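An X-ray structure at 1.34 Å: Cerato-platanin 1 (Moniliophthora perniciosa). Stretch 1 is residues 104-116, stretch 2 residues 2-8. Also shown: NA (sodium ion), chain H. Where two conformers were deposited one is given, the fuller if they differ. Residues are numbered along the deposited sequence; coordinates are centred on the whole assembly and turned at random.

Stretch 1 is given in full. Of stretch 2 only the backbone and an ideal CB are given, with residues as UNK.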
# COMPACT_ATOMS: atom_id res chain seq x y z
N ARG A 104 3.15 1.33 -16.05
CA ARG A 104 2.99 2.74 -16.36
C ARG A 104 3.00 3.60 -15.10
O ARG A 104 2.50 4.74 -15.16
CB ARG A 104 1.69 2.93 -17.12
CG ARG A 104 1.69 2.20 -18.45
CD ARG A 104 0.36 2.33 -19.15
NE ARG A 104 0.33 3.67 -19.67
CZ ARG A 104 -0.79 4.34 -19.94
NH1 ARG A 104 -1.94 3.78 -19.72
NH2 ARG A 104 -0.67 5.57 -20.43
N ALA A 105 3.59 3.15 -14.03
CA ALA A 105 3.54 3.92 -12.77
C ALA A 105 4.19 5.32 -12.93
O ALA A 105 3.62 6.33 -12.64
CB ALA A 105 4.22 3.20 -11.69
N GLU A 106 5.43 5.37 -13.29
CA GLU A 106 6.16 6.60 -13.59
C GLU A 106 5.51 7.46 -14.63
O GLU A 106 5.33 8.68 -14.42
CB GLU A 106 7.61 6.26 -13.98
CG GLU A 106 8.58 7.45 -14.11
CD GLU A 106 10.07 7.00 -14.22
OE1 GLU A 106 10.44 5.78 -14.35
OE2 GLU A 106 10.93 7.89 -14.11
N GLU A 107 5.06 6.90 -15.74
CA GLU A 107 4.38 7.69 -16.71
C GLU A 107 3.13 8.38 -16.20
O GLU A 107 2.91 9.58 -16.36
CB GLU A 107 4.04 6.76 -17.90
CG GLU A 107 3.17 7.41 -18.87
CD GLU A 107 2.41 6.45 -19.78
OE1 GLU A 107 2.71 5.23 -19.83
OE2 GLU A 107 1.50 6.93 -20.47
N LEU A 108 2.27 7.66 -15.48
CA LEU A 108 1.00 8.21 -14.98
C LEU A 108 1.17 9.04 -13.72
O LEU A 108 0.49 10.04 -13.56
CB LEU A 108 -0.01 7.05 -14.77
CG LEU A 108 -0.38 6.34 -16.09
CD1 LEU A 108 -1.18 5.04 -15.87
CD2 LEU A 108 -1.10 7.31 -17.01
N GLY A 109 2.01 8.56 -12.84
CA GLY A 109 2.28 9.28 -11.60
C GLY A 109 1.24 8.99 -10.52
O GLY A 109 1.51 8.42 -9.48
N THR A 110 0.02 9.42 -10.82
CA THR A 110 -1.20 9.25 -9.92
C THR A 110 -2.38 8.78 -10.76
O THR A 110 -2.54 9.34 -11.87
CB THR A 110 -1.51 10.54 -9.21
OG1 THR A 110 -0.38 10.88 -8.37
CG2 THR A 110 -2.76 10.42 -8.32
N VAL A 111 -3.11 7.77 -10.34
CA VAL A 111 -4.30 7.26 -11.09
C VAL A 111 -5.43 7.22 -10.12
O VAL A 111 -5.25 7.22 -8.91
CB VAL A 111 -4.10 5.91 -11.66
CG1 VAL A 111 -3.03 5.90 -12.75
CG2 VAL A 111 -3.82 4.87 -10.65
N ASN A 112 -6.62 7.21 -10.63
CA ASN A 112 -7.83 6.92 -9.79
C ASN A 112 -8.12 5.45 -9.77
O ASN A 112 -7.99 4.80 -10.80
CB ASN A 112 -9.03 7.70 -10.35
CG ASN A 112 -8.82 9.20 -10.24
OD1 ASN A 112 -8.21 9.72 -9.30
ND2 ASN A 112 -9.33 9.91 -11.21
N VAL A 113 -8.40 4.96 -8.59
CA VAL A 113 -8.75 3.54 -8.38
C VAL A 113 -10.03 3.42 -7.56
O VAL A 113 -10.37 4.30 -6.79
CB VAL A 113 -7.61 2.79 -7.65
CG1 VAL A 113 -6.34 2.72 -8.51
CG2 VAL A 113 -7.32 3.41 -6.31
N ASP A 114 -10.66 2.27 -7.71
CA ASP A 114 -11.70 1.90 -6.68
C ASP A 114 -11.06 1.19 -5.55
O ASP A 114 -10.15 0.42 -5.76
CB ASP A 114 -12.75 0.95 -7.36
CG ASP A 114 -13.74 1.73 -8.07
OD1 ASP A 114 -14.61 2.30 -7.37
OD2 ASP A 114 -13.62 1.85 -9.28
N VAL A 115 -11.48 1.40 -4.32
CA VAL A 115 -10.88 0.81 -3.14
C VAL A 115 -11.94 0.09 -2.34
O VAL A 115 -13.05 0.69 -2.10
CB VAL A 115 -10.19 1.89 -2.31
CG1 VAL A 115 -11.08 3.06 -1.99
CG2 VAL A 115 -9.61 1.30 -1.02
N ARG A 116 -11.59 -1.07 -1.81
CA ARG A 116 -12.41 -1.74 -0.83
C ARG A 116 -11.46 -2.31 0.19
O ARG A 116 -10.45 -2.93 -0.21
CB ARG A 116 -13.07 -2.87 -1.60
CG ARG A 116 -14.23 -3.64 -1.11
CD ARG A 116 -14.87 -3.75 -2.51
NE ARG A 116 -16.22 -3.32 -2.57
CZ ARG A 116 -17.17 -4.20 -2.79
NH1 ARG A 116 -16.85 -5.48 -2.96
NH2 ARG A 116 -18.37 -3.80 -2.70
N UNK A 2 -14.11 6.86 -6.43
CA UNK A 2 -12.66 6.47 -6.53
C UNK A 2 -11.75 7.36 -5.65
O UNK A 2 -12.14 8.41 -5.04
CB UNK A 2 -12.19 6.56 -7.98
N UNK A 3 -10.53 6.87 -5.54
CA UNK A 3 -9.52 7.60 -4.78
C UNK A 3 -8.25 7.55 -5.54
O UNK A 3 -8.07 6.80 -6.50
CB UNK A 3 -9.33 7.03 -3.37
N UNK A 4 -7.36 8.42 -5.16
CA UNK A 4 -6.06 8.51 -5.81
C UNK A 4 -5.08 7.47 -5.36
O UNK A 4 -5.01 7.16 -4.15
CB UNK A 4 -5.46 9.90 -5.57
N UNK A 5 -4.31 6.97 -6.28
CA UNK A 5 -3.18 6.09 -6.01
C UNK A 5 -1.91 6.70 -6.65
O UNK A 5 -1.88 6.92 -7.86
CB UNK A 5 -3.45 4.68 -6.55
N UNK A 6 -0.90 6.84 -5.83
CA UNK A 6 0.44 7.31 -6.24
C UNK A 6 1.43 6.27 -5.88
O UNK A 6 1.04 5.22 -5.31
CB UNK A 6 0.81 8.64 -5.59
N UNK A 7 2.71 6.49 -6.16
CA UNK A 7 3.72 5.51 -5.74
C UNK A 7 4.89 6.20 -5.06
O UNK A 7 5.08 7.43 -5.24
CB UNK A 7 4.22 4.70 -6.94
N UNK A 8 5.67 5.44 -4.34
CA UNK A 8 6.91 5.98 -3.76
C UNK A 8 7.83 4.80 -3.67
O UNK A 8 7.53 3.80 -3.05
CB UNK A 8 6.70 6.65 -2.40
NA NA H . 12.45 5.75 -14.55

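Stretch 2 runs antiparallel to the strand that follows Gly-109; main-chain hydrogen bonds join them and so do not discriminate among side chains, apart from proline, which has no N-H to donate at positions 3 and 5. At position 2 the CB points toward stretch 1 and lies tight against its backbone: the ideal CB is 3.1 Å from Val-113 O and 4.1 Å from Asn-112 CB. A small side chain is the natural choice, although a longer one that turned outward is not excluded. The residue is Ala-2, whose methyl CB rests 4.2 Å from Asn-112 CB.

Position 3 is a hydrogen-bonded pair with Val-113: its N donates to Val-113 O (2.9 Å), and its O accepts from Val-113 N (2.8 Å). Its CB lies on the sheet face of Val-111 and Val-113, with Val-115 CG1 4.6 Å from the ideal CB. Extended phi/psi and aliphatic neighbours suit valine, isoleucine or leucine. Val-3 is found, its CG2 3.7 Å from Val-113 CG2 and 3.8 Å from Val-115 CG1.

Position 4 pairs with Asn-112 without hydrogen bonds and points to the other face, where Thr-110 CG2 (3.9 Å from the ideal CB) and Asn-112 OD1 (4.6 Å) offer a mixed surface. Threonine, glutamine, lysine or arginine would all be plausible. Lys-4 packs its CB 3.9 Å from Thr-110 CG2, while its extended chain carries NZ away from stretch 1.

Position 5 returns to the valine face and pairs with Val-111, N to Val-111 O at 2.8 Å and O from Val-111 N at 2.9 Å. With Val-113 CG1 4.0 Å from the ideal CB, any branched aliphatic would suit. Leu-5 sets its CB 4.0 Å from Val-113 CG1 and 4.1 Å from Val-111 CG2.

At position 6 the CB points sideways, and Thr-110 OG1 is 3.8 Å from the ideal CB, within reach of a short polar side chain; serine, threonine or asparagine could answer it. Ser-6, in the m rotamer, accepts a hydrogen bond from Thr-110 OG1 to its OG at 2.8 Å.

Position 7 also points sideways, with Ala-105 CB 5.0 Å from its ideal CB and the helix beyond. That gap leaves room for a large, probably aromatic, side chain. Tyr-7 reaches across it: Ala-105 CB lies 4.3 Å from the ring centroid in an off-centre CH-pi contact, and OH comes 3.4 Å from Glu-106 CB. A water links its N (3.0 Å from the water O) to Gly-109 O (2.7 Å from the same water O).

Position 8 has nothing of stretch 1 nearby, so its contacts here favour no type; it is Asp-8.

Stretch 2 2-8: AVKLSYD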
# COMPACT_ATOMS: atom_id res chain seq x y z
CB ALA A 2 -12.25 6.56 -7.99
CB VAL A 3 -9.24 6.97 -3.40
CG1 VAL A 3 -10.49 7.13 -2.47
CG2 VAL A 3 -8.73 5.49 -3.63
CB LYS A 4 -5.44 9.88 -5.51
CG LYS A 4 -6.19 11.01 -6.18
CD LYS A 4 -5.45 12.34 -5.85
CE LYS A 4 -6.42 13.44 -6.07
NZ LYS A 4 -6.01 14.52 -7.02
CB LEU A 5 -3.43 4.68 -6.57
CG LEU A 5 -2.20 3.79 -6.43
CD1 LEU A 5 -1.84 3.45 -5.03
CD2 LEU A 5 -2.39 2.53 -7.22
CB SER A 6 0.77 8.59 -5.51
OG SER A 6 -0.23 9.57 -5.91
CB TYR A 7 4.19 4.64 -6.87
CG TYR A 7 5.12 5.22 -7.85
CD1 TYR A 7 4.64 5.89 -8.94
CD2 TYR A 7 6.51 5.07 -7.68
CE1 TYR A 7 5.51 6.46 -9.85
CE2 TYR A 7 7.40 5.58 -8.58
CZ TYR A 7 6.92 6.28 -9.66
OH TYR A 7 7.76 6.83 -10.67
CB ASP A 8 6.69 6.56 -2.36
CG ASP A 8 7.83 7.41 -1.92
OD1 ASP A 8 8.95 6.92 -1.85
OD2 ASP A 8 7.62 8.68 -1.76
O HOH W 1 3.43 8.97 -7.69
O HOH W 2 13.08 7.98 -14.60
O HOH W 3 12.98 3.79 -14.33
O HOH W 4 12.51 5.70 -16.46
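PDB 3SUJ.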